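Local coordinates for maternal effect protein oskar (Drosophila melanogaster, PDB 5A4A) that acts as an inducer of the germline, with an OSK domain that resembles SGNH hydrolases and binds RNA, at residues 31-36 against 188-193; 78-83 against 114-119; 94-99 against 135-140; 155-160 against 196-201. All coordinates share one frame; numbering follows the deposited sequence.

Contact 1: residues 31-36 against 188-193; sequences DFMLYL and LFWNKI. With SO4 (sulfate ion), chain B.
Phe32 and Tyr35 of helix 31-40 meet Phe189 and Trp190 in an aromatic cluster. The Phe32 ring and the five-membered ring of Trp190 lie nearly parallel, at 15°, but are slid apart and barely overlap. Phe32 CD1 sits 3.8 Å above one face of the indole of Trp190, toward its rim. Tyr35 meets Phe189 obliquely, with planes at 58°. Tyr35 CD2 is 3.7 Å from Phe189 CD1. Backbone oxygens reach ring edges in plane. Leu188 O is 3.7 Å from Phe32 CE1, and Trp190 O is 3.6 Å from Tyr35 CE2. An alanine in place of Tyr35 would probably open a gap beside Phe189, leave Trp190 O without the ring edge it meets, and lose the weak hydrogen bond of the hydroxyl to Gln174. The polar groups find their partners outside the cluster. Asp31 OD2 hydrogen-bonds to Ser59 OG. Lys192 N gives a 2.9 Å hydrogen bond to sulfate O3, and Gln174 and Arg195 also bind this ion. The joint between the two segments thus rests on apolar and aromatic packing.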
loop_
_atom_site.group_PDB
_atom_site.type_symbol
_atom_site.label_atom_id
_atom_site.label_comp_id
_atom_site.label_asym_id
_atom_site.label_seq_id
_atom_site.Cartn_x
_atom_site.Cartn_y
_atom_site.Cartn_z
ATOM N N ASP A 31 -2.700 5.217 2.736
ATOM C CA ASP A 31 -2.410 6.635 2.495
ATOM C C ASP A 31 -1.105 6.913 1.778
ATOM O O ASP A 31 -1.014 7.908 1.068
ATOM C CB ASP A 31 -2.404 7.453 3.785
ATOM C CG ASP A 31 -3.791 7.839 4.238
ATOM O OD1 ASP A 31 -4.395 8.752 3.613
ATOM O OD2 ASP A 31 -4.265 7.242 5.228
ATOM N N PHE A 32 -0.089 6.069 1.968
ATOM C CA PHE A 32 1.204 6.352 1.334
ATOM C C PHE A 32 1.135 6.294 -0.188
ATOM O O PHE A 32 1.555 7.226 -0.868
ATOM C CB PHE A 32 2.322 5.455 1.873
ATOM C CG PHE A 32 2.645 5.711 3.313
ATOM C CD1 PHE A 32 3.273 6.892 3.699
ATOM C CD2 PHE A 32 2.314 4.784 4.282
ATOM C CE1 PHE A 32 3.565 7.136 5.026
ATOM C CE2 PHE A 32 2.608 5.024 5.616
ATOM C CZ PHE A 32 3.224 6.209 5.986
ATOM N N MET A 33 0.603 5.206 -0.726
ATOM C CA MET A 33 0.412 5.126 -2.165
ATOM C C MET A 33 -0.708 6.048 -2.655
ATOM O O MET A 33 -0.617 6.587 -3.752
ATOM C CB MET A 33 0.195 3.679 -2.615
ATOM C CG MET A 33 1.461 2.827 -2.557
ATOM S SD MET A 33 2.737 3.495 -3.632
ATOM C CE MET A 33 1.791 3.613 -5.133
ATOM N N LEU A 34 -1.744 6.253 -1.837
ATOM C CA LEU A 34 -2.792 7.217 -2.175
ATOM C C LEU A 34 -2.178 8.597 -2.427
ATOM O O LEU A 34 -2.473 9.248 -3.431
ATOM C CB LEU A 34 -3.843 7.293 -1.066
ATOM C CG LEU A 34 -5.038 8.232 -1.311
ATOM C CD1 LEU A 34 -5.719 7.883 -2.621
ATOM C CD2 LEU A 34 -6.042 8.153 -0.170
ATOM N N TYR A 35 -1.304 9.033 -1.522
ATOM C CA TYR A 35 -0.675 10.340 -1.661
ATOM C C TYR A 35 0.291 10.403 -2.838
ATOM O O TYR A 35 0.321 11.397 -3.567
ATOM C CB TYR A 35 0.038 10.729 -0.366
ATOM C CG TYR A 35 0.597 12.138 -0.342
ATOM C CD1 TYR A 35 -0.226 13.251 -0.540
ATOM C CD2 TYR A 35 1.945 12.353 -0.076
ATOM C CE1 TYR A 35 0.295 14.528 -0.498
ATOM C CE2 TYR A 35 2.469 13.617 -0.031
ATOM C CZ TYR A 35 1.642 14.708 -0.234
ATOM O OH TYR A 35 2.190 15.966 -0.179
ATOM N N LEU A 36 1.089 9.353 -3.007
ATOM C CA LEU A 36 1.944 9.235 -4.181
ATOM C C LEU A 36 1.128 9.432 -5.449
ATOM O O LEU A 36 1.511 10.200 -6.326
ATOM C CB LEU A 36 2.644 7.877 -4.220
ATOM C CG LEU A 36 3.577 7.715 -5.425
ATOM C CD1 LEU A 36 4.648 8.769 -5.348
ATOM C CD2 LEU A 36 4.208 6.337 -5.460
ATOM N N LEU A 188 3.871 10.439 8.494
ATOM C CA LEU A 188 4.886 11.343 7.954
ATOM C C LEU A 188 5.057 11.005 6.474
ATOM O O LEU A 188 5.613 9.953 6.121
ATOM C CB LEU A 188 6.230 11.183 8.685
ATOM C CG LEU A 188 7.237 12.310 8.397
ATOM C CD1 LEU A 188 6.698 13.630 8.969
ATOM C CD2 LEU A 188 8.618 12.003 8.948
ATOM N N PHE A 189 4.567 11.880 5.604
ATOM C CA PHE A 189 4.525 11.565 4.179
ATOM C C PHE A 189 5.830 11.807 3.448
ATOM O O PHE A 189 6.673 12.584 3.894
ATOM C CB PHE A 189 3.380 12.315 3.507
ATOM C CG PHE A 189 2.041 11.762 3.856
ATOM C CD1 PHE A 189 1.551 10.650 3.183
ATOM C CD2 PHE A 189 1.290 12.316 4.891
ATOM C CE1 PHE A 189 0.318 10.107 3.513
ATOM C CE2 PHE A 189 0.058 11.788 5.223
ATOM C CZ PHE A 189 -0.429 10.681 4.536
ATOM N N TRP A 190 6.009 11.090 2.338
ATOM C CA TRP A 190 7.174 11.285 1.506
ATOM C C TRP A 190 7.060 12.654 0.837
ATOM O O TRP A 190 5.992 13.039 0.358
ATOM C CB TRP A 190 7.269 10.182 0.443
ATOM C CG TRP A 190 7.035 8.779 0.968
ATOM C CD1 TRP A 190 7.341 8.292 2.218
ATOM C CD2 TRP A 190 6.462 7.677 0.239
ATOM N NE1 TRP A 190 6.976 6.958 2.304
ATOM C CE2 TRP A 190 6.432 6.567 1.111
ATOM C CE3 TRP A 190 5.961 7.534 -1.059
ATOM C CZ2 TRP A 190 5.926 5.318 0.713
ATOM C CZ3 TRP A 190 5.453 6.301 -1.448
ATOM C CH2 TRP A 190 5.440 5.209 -0.563
ATOM N N ASN A 191 8.165 13.394 0.809
ATOM C CA ASN A 191 8.144 14.707 0.166
ATOM C C ASN A 191 8.373 14.554 -1.336
ATOM O O ASN A 191 8.341 13.436 -1.846
ATOM C CB ASN A 191 9.118 15.695 0.829
ATOM C CG ASN A 191 10.581 15.342 0.609
ATOM O OD1 ASN A 191 10.920 14.432 -0.138
ATOM N ND2 ASN A 191 11.458 16.081 1.266
ATOM N N LYS A 192 8.583 15.659 -2.049
ATOM C CA LYS A 192 8.737 15.569 -3.501
ATOM C C LYS A 192 9.885 14.642 -3.910
ATOM O O LYS A 192 9.744 13.820 -4.812
ATOM C CB LYS A 192 8.910 16.953 -4.140
ATOM C CG LYS A 192 9.065 16.883 -5.660
ATOM C CD LYS A 192 8.858 18.241 -6.323
ATOM C CE LYS A 192 7.908 18.154 -7.521
ATOM N NZ LYS A 192 6.627 18.877 -7.262
ATOM N N ILE A 193 11.018 14.781 -3.233
ATOM C CA ILE A 193 12.187 13.941 -3.505
ATOM C C ILE A 193 11.890 12.469 -3.185
ATOM O O ILE A 193 12.206 11.565 -3.970
ATOM C CB ILE A 193 13.402 14.427 -2.693
ATOM C CG1 ILE A 193 13.757 15.865 -3.079
ATOM C CG2 ILE A 193 14.586 13.494 -2.878
ATOM C CD1 ILE A 193 14.702 16.550 -2.097
HETATM S S SO4 B . 6.386 18.325 -0.737
HETATM O O1 SO4 B . 6.146 19.465 0.140
HETATM O O2 SO4 B . 5.553 18.418 -1.926
HETATM O O3 SO4 B . 7.788 18.314 -1.155
HETATM O O4 SO4 B . 6.046 17.113 -0.004
#

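Contact 2: residues 78-83 against 114-119; sequences GTQIIV and RLVPIL
Val116 is held between Thr79 and Ile81 by two backbone bonds. Val116 N donates to Thr79 O at 2.8 Å, and Val116 O accepts from Ile81 N at 2.9 Å. Ile118 repeats the pattern: its N bonds to Ile81 O at a nearly straight 177°, and its O takes Val83 N. A fifth bond, from Gly78 N to Arg114 O at 2.8 Å, closes the N-terminal end of the pair. Side chains then pair across the strands. Gln80 lies beside Val116 and points the same way, with Gln80 CG 3.8 Å from Val116 CB. Gln80 OE1 is 3.8 Å from Ile118 CD1. On the other face, with Ile81, Val83 CB meets Leu119 CD1 at 4.0 Å. Ile81 CD1 also meets Leu115 CD1, at 4.1 Å.

These are the two parallel strands of a beta-alpha-beta unit in the SGNH-hydrolase-like alpha/beta fold. Helix 96-112 lies between them in sequence. It covers Pro117 and Leu119 through Ile107, Met110 and Phe103. Phe25 of strand 25-29 touches Gln80, Ile82 and Ile118. The helix ends in a Schellman motif at Arg114. Gly78 has positive phi, 84°, where a side chain would press on the preceding carbonyl oxygen. Thr79 OG1 bonds back to Pro76 O.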
loop_
_atom_site.group_PDB
_atom_site.type_symbol
_atom_site.label_atom_id
_atom_site.label_comp_id
_atom_site.label_asym_id
_atom_site.label_seq_id
_atom_site.Cartn_x
_atom_site.Cartn_y
_atom_site.Cartn_z
ATOM N N GLY A 78 -6.231 -12.170 -14.884
ATOM C CA GLY A 78 -4.877 -11.822 -15.261
ATOM C C GLY A 78 -4.488 -10.378 -14.990
ATOM O O GLY A 78 -3.350 -9.991 -15.246
ATOM N N THR A 79 -5.415 -9.568 -14.486
ATOM C CA THR A 79 -5.063 -8.189 -14.140
ATOM C C THR A 79 -3.931 -8.167 -13.119
ATOM O O THR A 79 -3.999 -8.863 -12.112
ATOM C CB THR A 79 -6.269 -7.410 -13.582
ATOM O OG1 THR A 79 -7.274 -7.321 -14.595
ATOM C CG2 THR A 79 -5.862 -5.999 -13.166
ATOM N N GLN A 80 -2.893 -7.380 -13.397
ATOM C CA GLN A 80 -1.771 -7.213 -12.480
ATOM C C GLN A 80 -1.960 -5.956 -11.654
ATOM O O GLN A 80 -2.235 -4.880 -12.200
ATOM C CB GLN A 80 -0.444 -7.138 -13.237
ATOM C CG GLN A 80 -0.088 -8.410 -14.004
ATOM C CD GLN A 80 1.065 -8.197 -14.960
ATOM O OE1 GLN A 80 2.232 -8.364 -14.597
ATOM N NE2 GLN A 80 0.746 -7.829 -16.195
ATOM N N ILE A 81 -1.827 -6.103 -10.336
ATOM C CA ILE A 81 -2.053 -4.995 -9.410
ATOM C C ILE A 81 -0.784 -4.722 -8.608
ATOM O O ILE A 81 -0.220 -5.639 -8.021
ATOM C CB ILE A 81 -3.201 -5.341 -8.423
ATOM C CG1 ILE A 81 -4.499 -5.658 -9.187
ATOM C CG2 ILE A 81 -3.409 -4.214 -7.385
ATOM C CD1 ILE A 81 -5.651 -6.127 -8.290
ATOM N N ILE A 82 -0.334 -3.469 -8.581
ATOM C CA ILE A 82 0.822 -3.124 -7.755
ATOM C C ILE A 82 0.355 -2.868 -6.320
ATOM O O ILE A 82 -0.490 -2.008 -6.074
ATOM C CB ILE A 82 1.595 -1.905 -8.318
ATOM C CG1 ILE A 82 2.136 -2.227 -9.724
ATOM C CG2 ILE A 82 2.740 -1.516 -7.385
ATOM C CD1 ILE A 82 2.810 -1.043 -10.439
ATOM N N VAL A 83 0.927 -3.615 -5.380
ATOM C CA VAL A 83 0.454 -3.627 -3.996
ATOM C C VAL A 83 1.474 -3.074 -3.007
ATOM O O VAL A 83 2.640 -3.471 -3.015
ATOM C CB VAL A 83 0.117 -5.065 -3.565
ATOM C CG1 VAL A 83 -0.357 -5.099 -2.109
ATOM C CG2 VAL A 83 -0.937 -5.663 -4.500
ATOM N N ARG A 114 -7.694 -14.861 -9.662
ATOM C CA ARG A 114 -6.878 -14.694 -10.869
ATOM C C ARG A 114 -6.394 -13.252 -11.059
ATOM O O ARG A 114 -6.308 -12.751 -12.180
ATOM C CB ARG A 114 -7.623 -15.216 -12.100
ATOM C CG ARG A 114 -8.066 -16.660 -11.942
ATOM C CD ARG A 114 -9.097 -17.037 -12.990
ATOM N NE ARG A 114 -10.274 -16.171 -12.916
ATOM C CZ ARG A 114 -11.343 -16.413 -12.158
ATOM N NH1 ARG A 114 -11.397 -17.506 -11.407
ATOM N NH2 ARG A 114 -12.363 -15.563 -12.156
ATOM N N LEU A 115 -6.073 -12.595 -9.945
ATOM C CA LEU A 115 -5.437 -11.279 -9.966
ATOM C C LEU A 115 -3.974 -11.452 -9.586
ATOM O O LEU A 115 -3.660 -12.110 -8.590
ATOM C CB LEU A 115 -6.128 -10.343 -8.967
ATOM C CG LEU A 115 -7.623 -10.164 -9.226
ATOM C CD1 LEU A 115 -8.254 -9.333 -8.111
ATOM C CD2 LEU A 115 -7.842 -9.516 -10.578
ATOM N N VAL A 116 -3.068 -10.869 -10.365
ATOM C CA VAL A 116 -1.642 -11.087 -10.122
ATOM C C VAL A 116 -1.043 -9.954 -9.308
ATOM O O VAL A 116 -1.022 -8.820 -9.764
ATOM C CB VAL A 116 -0.864 -11.174 -11.444
ATOM C CG1 VAL A 116 0.592 -11.535 -11.180
ATOM C CG2 VAL A 116 -1.515 -12.192 -12.389
ATOM N N PRO A 117 -0.537 -10.254 -8.098
ATOM C CA PRO A 117 0.079 -9.189 -7.303
ATOM C C PRO A 117 1.501 -8.907 -7.761
ATOM O O PRO A 117 2.263 -9.852 -8.009
ATOM C CB PRO A 117 0.106 -9.767 -5.873
ATOM C CG PRO A 117 -0.376 -11.202 -5.986
ATOM C CD PRO A 117 -0.452 -11.565 -7.437
ATOM N N ILE A 118 1.822 -7.624 -7.906
ATOM C CA ILE A 118 3.200 -7.149 -7.987
ATOM C C ILE A 118 3.465 -6.446 -6.665
ATOM O O ILE A 118 2.818 -5.443 -6.346
ATOM C CB ILE A 118 3.402 -6.184 -9.179
ATOM C CG1 ILE A 118 3.236 -6.939 -10.508
ATOM C CG2 ILE A 118 4.787 -5.534 -9.113
ATOM C CD1 ILE A 118 3.125 -6.032 -11.738
ATOM N N LEU A 119 4.365 -7.001 -5.859
ATOM C CA LEU A 119 4.531 -6.512 -4.491
ATOM C C LEU A 119 5.577 -5.407 -4.395
ATOM O O LEU A 119 6.599 -5.451 -5.069
ATOM C CB LEU A 119 4.907 -7.651 -3.525
ATOM C CG LEU A 119 3.885 -8.776 -3.322
ATOM C CD1 LEU A 119 2.510 -8.196 -3.104
ATOM C CD2 LEU A 119 3.879 -9.751 -4.490
#

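Contact 3: residues 94-99 against 135-140; sequences KPLVQI and CDKIYR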
loop_
_atom_site.group_PDB
_atom_site.type_symbol
_atom_site.label_atom_id
_atom_site.label_comp_id
_atom_site.label_asym_id
_atom_site.label_seq_id
_atom_site.Cartn_x
_atom_site.Cartn_y
_atom_site.Cartn_z
ATOM N N LYS A 94 -0.845 -4.475 15.173
ATOM C CA LYS A 94 -1.239 -5.869 14.985
ATOM C C LYS A 94 -0.021 -6.765 15.199
ATOM O O LYS A 94 1.099 -6.391 14.845
ATOM C CB LYS A 94 -1.861 -6.108 13.602
ATOM C CG LYS A 94 -3.242 -5.468 13.415
ATOM C CD LYS A 94 -4.053 -6.206 12.348
ATOM C CE LYS A 94 -5.250 -5.387 11.876
ATOM N NZ LYS A 94 -6.062 -6.126 10.860
ATOM N N PRO A 95 -0.231 -7.937 15.816
ATOM C CA PRO A 95 0.886 -8.862 16.021
ATOM C C PRO A 95 1.478 -9.273 14.680
ATOM O O PRO A 95 0.741 -9.492 13.720
ATOM C CB PRO A 95 0.227 -10.069 16.697
ATOM C CG PRO A 95 -1.034 -9.538 17.293
ATOM C CD PRO A 95 -1.489 -8.438 16.393
ATOM N N LEU A 96 2.801 -9.366 14.614
ATOM C CA LEU A 96 3.480 -9.775 13.383
ATOM C C LEU A 96 2.975 -11.111 12.825
ATOM O O LEU A 96 2.774 -11.243 11.617
ATOM C CB LEU A 96 4.997 -9.817 13.593
ATOM C CG LEU A 96 5.829 -10.253 12.386
ATOM C CD1 LEU A 96 5.767 -9.213 11.274
ATOM C CD2 LEU A 96 7.276 -10.522 12.799
ATOM N N VAL A 97 2.761 -12.097 13.696
ATOM C CA VAL A 97 2.251 -13.394 13.247
ATOM C C VAL A 97 0.917 -13.250 12.520
ATOM O O VAL A 97 0.680 -13.912 11.510
ATOM C CB VAL A 97 2.136 -14.432 14.404
ATOM C CG1 VAL A 97 1.160 -13.961 15.473
ATOM C CG2 VAL A 97 1.715 -15.791 13.863
ATOM N N GLN A 98 0.065 -12.358 13.020
ATOM C CA GLN A 98 -1.238 -12.116 12.435
ATOM C C GLN A 98 -1.085 -11.401 11.091
ATOM O O GLN A 98 -1.784 -11.708 10.126
ATOM C CB GLN A 98 -2.047 -11.260 13.403
ATOM C CG GLN A 98 -3.533 -11.328 13.250
ATOM C CD GLN A 98 -4.216 -10.442 14.276
ATOM O OE1 GLN A 98 -4.538 -9.294 13.991
ATOM N NE2 GLN A 98 -4.406 -10.963 15.487
ATOM N N ILE A 99 -0.164 -10.445 11.042
ATOM C CA ILE A 99 0.135 -9.716 9.814
ATOM C C ILE A 99 0.595 -10.673 8.708
ATOM O O ILE A 99 0.143 -10.591 7.563
ATOM C CB ILE A 99 1.212 -8.634 10.075
ATOM C CG1 ILE A 99 0.648 -7.551 11.001
ATOM C CG2 ILE A 99 1.707 -8.020 8.780
ATOM C CD1 ILE A 99 1.656 -6.477 11.401
ATOM N N CYS A 135 10.210 -0.676 14.037
ATOM C CA CYS A 135 11.195 -0.819 12.968
ATOM C C CYS A 135 11.603 -2.273 12.753
ATOM O O CYS A 135 11.869 -2.668 11.625
ATOM C CB CYS A 135 12.428 0.046 13.225
ATOM S SG CYS A 135 12.085 1.820 13.118
ATOM N N ASP A 136 11.643 -3.065 13.825
ATOM C CA ASP A 136 11.937 -4.491 13.690
ATOM C C ASP A 136 10.805 -5.217 12.973
ATOM O O ASP A 136 11.040 -6.176 12.228
ATOM C CB ASP A 136 12.180 -5.152 15.049
ATOM C CG ASP A 136 12.842 -6.513 14.910
ATOM O OD1 ASP A 136 13.927 -6.578 14.301
ATOM O OD2 ASP A 136 12.272 -7.515 15.387
ATOM N N LYS A 137 9.579 -4.757 13.199
ATOM C CA LYS A 137 8.416 -5.352 12.554
ATOM C C LYS A 137 8.463 -5.103 11.063
ATOM O O LYS A 137 8.138 -5.990 10.274
ATOM C CB LYS A 137 7.118 -4.780 13.116
ATOM C CG LYS A 137 6.386 -5.734 14.008
ATOM C CD LYS A 137 5.019 -5.189 14.374
ATOM C CE LYS A 137 4.508 -5.859 15.625
ATOM N NZ LYS A 137 3.275 -5.207 16.138
ATOM N N ILE A 138 8.876 -3.897 10.685
ATOM C CA ILE A 138 8.996 -3.536 9.278
ATOM C C ILE A 138 10.076 -4.405 8.634
ATOM O O ILE A 138 9.889 -4.942 7.541
ATOM C CB ILE A 138 9.357 -2.052 9.111
ATOM C CG1 ILE A 138 8.157 -1.173 9.474
ATOM C CG2 ILE A 138 9.816 -1.754 7.685
ATOM C CD1 ILE A 138 8.431 0.287 9.296
ATOM N N TYR A 139 11.203 -4.540 9.328
ATOM C CA TYR A 139 12.297 -5.392 8.864
ATOM C C TYR A 139 11.850 -6.832 8.630
ATOM O O TYR A 139 12.133 -7.405 7.580
ATOM C CB TYR A 139 13.459 -5.318 9.864
ATOM C CG TYR A 139 14.444 -6.459 9.777
ATOM C CD1 TYR A 139 15.306 -6.578 8.696
ATOM C CD2 TYR A 139 14.525 -7.399 10.791
ATOM C CE1 TYR A 139 16.214 -7.623 8.623
ATOM C CE2 TYR A 139 15.428 -8.438 10.731
ATOM C CZ TYR A 139 16.266 -8.542 9.645
ATOM O OH TYR A 139 17.158 -9.580 9.578
ATOM N N ARG A 140 11.150 -7.420 9.599
ATOM C CA ARG A 140 10.723 -8.814 9.476
ATOM C C ARG A 140 9.603 -9.009 8.460
ATOM O O ARG A 140 9.599 -9.982 7.713
ATOM C CB ARG A 140 10.317 -9.381 10.836
ATOM C CG ARG A 140 11.494 -9.448 11.786
ATOM C CD ARG A 140 11.140 -10.022 13.150
ATOM N NE ARG A 140 12.347 -9.999 13.964
ATOM C CZ ARG A 140 13.253 -10.973 14.010
ATOM N NH1 ARG A 140 13.077 -12.116 13.348
ATOM N NH2 ARG A 140 14.320 -10.815 14.772
#
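Lys137 reaches from helix 132-148 to the turn that opens helix 96-112, and Leu96 of that turn packs back against Lys137 and Arg140. Both helices belong to the SGNH-hydrolase-like alpha/beta fold, each following a strand of the parallel pair 80-84 and 116-120. The contact joins the start of one helix to the side of the other at the protein surface.

Lys137 departs from a staggered first torsion, with chi1 at -106°. Beyond CG the chain is extended, and its end comes to the carbonyl of Lys94. Lys137 NZ donates a 2.8 Å hydrogen bond to Lys94 O. The donor stands 45° above the carbonyl plane. Lys137 CE lies close to the same oxygen and is 4.0 Å from Leu96 N. The aliphatic part of the lysine therefore runs past the start of the helix, while its ammonium group donates to a backbone oxygen just before the N-cap residue Pro95.

Leu96 has CG anti to its backbone N, chi1 179°, in a side chain that crosses that of Arg140 at about a right angle. Leu96 CD2 touches the aliphatic part of the arginine, with Arg140 CB at 3.8 Å and Arg140 CD at 3.9 Å. Phe141 also touches Leu96. The Arg140 chain is extended from CG to NE, and it is paired within its own helix. Arg140 NE donates a 2.9 Å hydrogen bond to Asp136 OD2, part of a salt bridge, with the oxygen in the guanidinium plane.

Contact 4: residues 155-160 against 196-201; sequences IDIHSC and QRVLQV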
loop_
_atom_site.group_PDB
_atom_site.type_symbol
_atom_site.label_atom_id
_atom_site.label_comp_id
_atom_site.label_asym_id
_atom_site.label_seq_id
_atom_site.Cartn_x
_atom_site.Cartn_y
_atom_site.Cartn_z
ATOM N N ILE A 155 9.347 -5.732 -5.265
ATOM C CA ILE A 155 10.108 -4.507 -5.451
ATOM C C ILE A 155 10.500 -3.906 -4.109
ATOM O O ILE A 155 9.641 -3.587 -3.284
ATOM C CB ILE A 155 9.274 -3.492 -6.254
ATOM C CG1 ILE A 155 8.886 -4.118 -7.598
ATOM C CG2 ILE A 155 10.025 -2.172 -6.431
ATOM C CD1 ILE A 155 7.899 -3.289 -8.406
ATOM N N ASP A 156 11.802 -3.738 -3.902
ATOM C CA ASP A 156 12.304 -3.163 -2.661
ATOM C C ASP A 156 12.310 -1.632 -2.753
ATOM O O ASP A 156 13.230 -1.035 -3.323
ATOM C CB ASP A 156 13.700 -3.738 -2.359
ATOM C CG ASP A 156 14.444 -2.984 -1.255
ATOM O OD1 ASP A 156 13.816 -2.305 -0.413
ATOM O OD2 ASP A 156 15.686 -3.082 -1.233
ATOM N N ILE A 157 11.276 -0.998 -2.200
ATOM C CA ILE A 157 11.257 0.465 -2.104
ATOM C C ILE A 157 11.852 0.974 -0.793
ATOM O O ILE A 157 12.162 2.164 -0.665
ATOM C CB ILE A 157 9.828 1.073 -2.275
ATOM C CG1 ILE A 157 8.882 0.596 -1.168
ATOM C CG2 ILE A 157 9.263 0.749 -3.661
ATOM C CD1 ILE A 157 7.588 1.447 -1.052
ATOM N N HIS A 158 11.965 0.083 0.190
ATOM C CA HIS A 158 12.509 0.438 1.500
ATOM C C HIS A 158 13.919 1.029 1.388
ATOM O O HIS A 158 14.220 2.054 1.989
ATOM C CB HIS A 158 12.522 -0.788 2.424
ATOM C CG HIS A 158 12.911 -0.475 3.835
ATOM N ND1 HIS A 158 14.217 -0.548 4.283
ATOM C CD2 HIS A 158 12.171 -0.094 4.905
ATOM C CE1 HIS A 158 14.261 -0.217 5.559
ATOM N NE2 HIS A 158 13.034 0.063 5.964
ATOM N N SER A 159 14.774 0.389 0.594
ATOM C CA SER A 159 16.183 0.784 0.504
ATOM C C SER A 159 16.424 2.214 0.019
ATOM O O SER A 159 17.371 2.870 0.461
ATOM C CB SER A 159 16.964 -0.209 -0.368
ATOM O OG SER A 159 17.024 -1.478 0.262
ATOM N N CYS A 160 15.567 2.709 -0.868
ATOM C CA CYS A 160 15.777 4.042 -1.423
ATOM C C CYS A 160 15.506 5.157 -0.411
ATOM O O CYS A 160 15.859 6.305 -0.651
ATOM C CB CYS A 160 14.961 4.256 -2.705
ATOM S SG CYS A 160 13.196 4.654 -2.494
ATOM N N GLN A 196 9.418 10.869 -5.686
ATOM C CA GLN A 196 10.039 10.560 -6.967
ATOM C C GLN A 196 10.992 9.372 -6.866
ATOM O O GLN A 196 11.035 8.558 -7.774
ATOM C CB GLN A 196 10.715 11.778 -7.614
ATOM C CG GLN A 196 10.832 11.655 -9.145
ATOM C CD GLN A 196 9.486 11.409 -9.849
ATOM O OE1 GLN A 196 9.389 10.573 -10.749
ATOM N NE2 GLN A 196 8.450 12.156 -9.451
ATOM N N ARG A 197 11.720 9.247 -5.756
ATOM C CA ARG A 197 12.591 8.076 -5.568
ATOM C C ARG A 197 11.801 6.767 -5.572
ATOM O O ARG A 197 12.211 5.801 -6.217
ATOM C CB ARG A 197 13.436 8.192 -4.294
ATOM C CG ARG A 197 14.605 9.172 -4.422
ATOM C CD ARG A 197 15.284 9.429 -3.071
ATOM N NE ARG A 197 16.106 8.312 -2.622
ATOM C CZ ARG A 197 17.374 8.136 -2.979
ATOM N NH1 ARG A 197 17.957 8.989 -3.804
ATOM N NH2 ARG A 197 18.057 7.096 -2.530
ATOM N N VAL A 198 10.679 6.744 -4.856
ATOM C CA VAL A 198 9.847 5.532 -4.765
ATOM C C VAL A 198 9.250 5.198 -6.125
ATOM O O VAL A 198 9.311 4.055 -6.574
ATOM C CB VAL A 198 8.718 5.682 -3.734
ATOM C CG1 VAL A 198 7.690 4.549 -3.873
ATOM C CG2 VAL A 198 9.295 5.733 -2.318
ATOM N N LEU A 199 8.689 6.208 -6.778
ATOM C CA LEU A 199 8.073 6.027 -8.086
ATOM C C LEU A 199 9.089 5.481 -9.092
ATOM O O LEU A 199 8.796 4.555 -9.843
ATOM C CB LEU A 199 7.453 7.345 -8.580
ATOM C CG LEU A 199 6.758 7.284 -9.946
ATOM C CD1 LEU A 199 5.614 6.278 -9.936
ATOM C CD2 LEU A 199 6.256 8.676 -10.384
ATOM N N GLN A 200 10.297 6.034 -9.085
ATOM C CA GLN A 200 11.327 5.566 -10.006
ATOM C C GLN A 200 11.822 4.155 -9.704
ATOM O O GLN A 200 12.119 3.396 -10.622
ATOM C CB GLN A 200 12.477 6.566 -10.081
ATOM C CG GLN A 200 12.026 7.905 -10.675
ATOM C CD GLN A 200 11.421 7.747 -12.066
ATOM O OE1 GLN A 200 11.956 7.020 -12.904
ATOM N NE2 GLN A 200 10.304 8.423 -12.311
ATOM N N VAL A 201 11.897 3.781 -8.433
ATOM C CA VAL A 201 12.263 2.400 -8.110
ATOM C C VAL A 201 11.222 1.422 -8.658
ATOM O O VAL A 201 11.569 0.374 -9.205
ATOM C CB VAL A 201 12.432 2.178 -6.587
ATOM C CG1 VAL A 201 12.531 0.686 -6.266
ATOM C CG2 VAL A 201 13.668 2.903 -6.080
#
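The guanidinium of Arg197 meets Cys160 O with its edge, and the oxygen lies close to its plane. Arg197 NE donates to Cys160 O at 2.8 Å, and Arg197 NH2 donates to the same Cys160 O at 3.0 Å. The contact joins the loop after strand 154-155 to helix 192-204, the last helix of this SGNH-hydrolase-like alpha/beta fold. The second flat group is the Asp156 carboxylate. Asp156 OD2 takes Ser159 OG at 2.6 Å through the syn lone pair. Asp156 OD1 accepts Ser159 N at 3.0 Å, an Asx motif, and also Asn121 ND2. This shapes the loop from within.

Arg197 bends at chi3, 74°, which turns NE away from an extended course. A leucine in its place would probably leave Cys160 O without these two donors and the loop less firmly tied to the helix.

The rest of the contact is mainly apolar. Cys160 SG stands between its backbone N and carbonyl carbon, chi1 80°, and lies 4.0 Å from Arg197 CB. Cys160 CB meets Val201 CG2. Ile157 crosses Val198 obliquely, with Ile157 CG2 4.1 Å from Val198 CG1. Ile155 and Val201 slide past each other in opposite directions, Ile155 CG2 being 3.8 Å from Val201 CG1. The same Val201 CG1 also comes within 3.5 Å of Asp156 O.

Overall arrangement
Contact 4 touches each of the other three. It shares helix 192-204 with contact 1, whose centre is about 12 Å away, and Trp190 CZ3 packs 3.7 Å from Val198 CG1. Toward contact 2 it carries the sheet on: Leu119 O and Ile155 N, 2.8 Å apart, form a probable hydrogen bond. Toward contact 3, Ile138 CG2 lies 4.0 Å from His158 CD2. Contacts 1 and 2 lie on opposite sides of the chain's centre, their own centres about 21 Å apart and their nearest atoms about 6 Å. Contact 3 is about 11 Å from contact 2 by nearest atoms. The sulfate, probably from the crystallisation liquor, binds at contact 1.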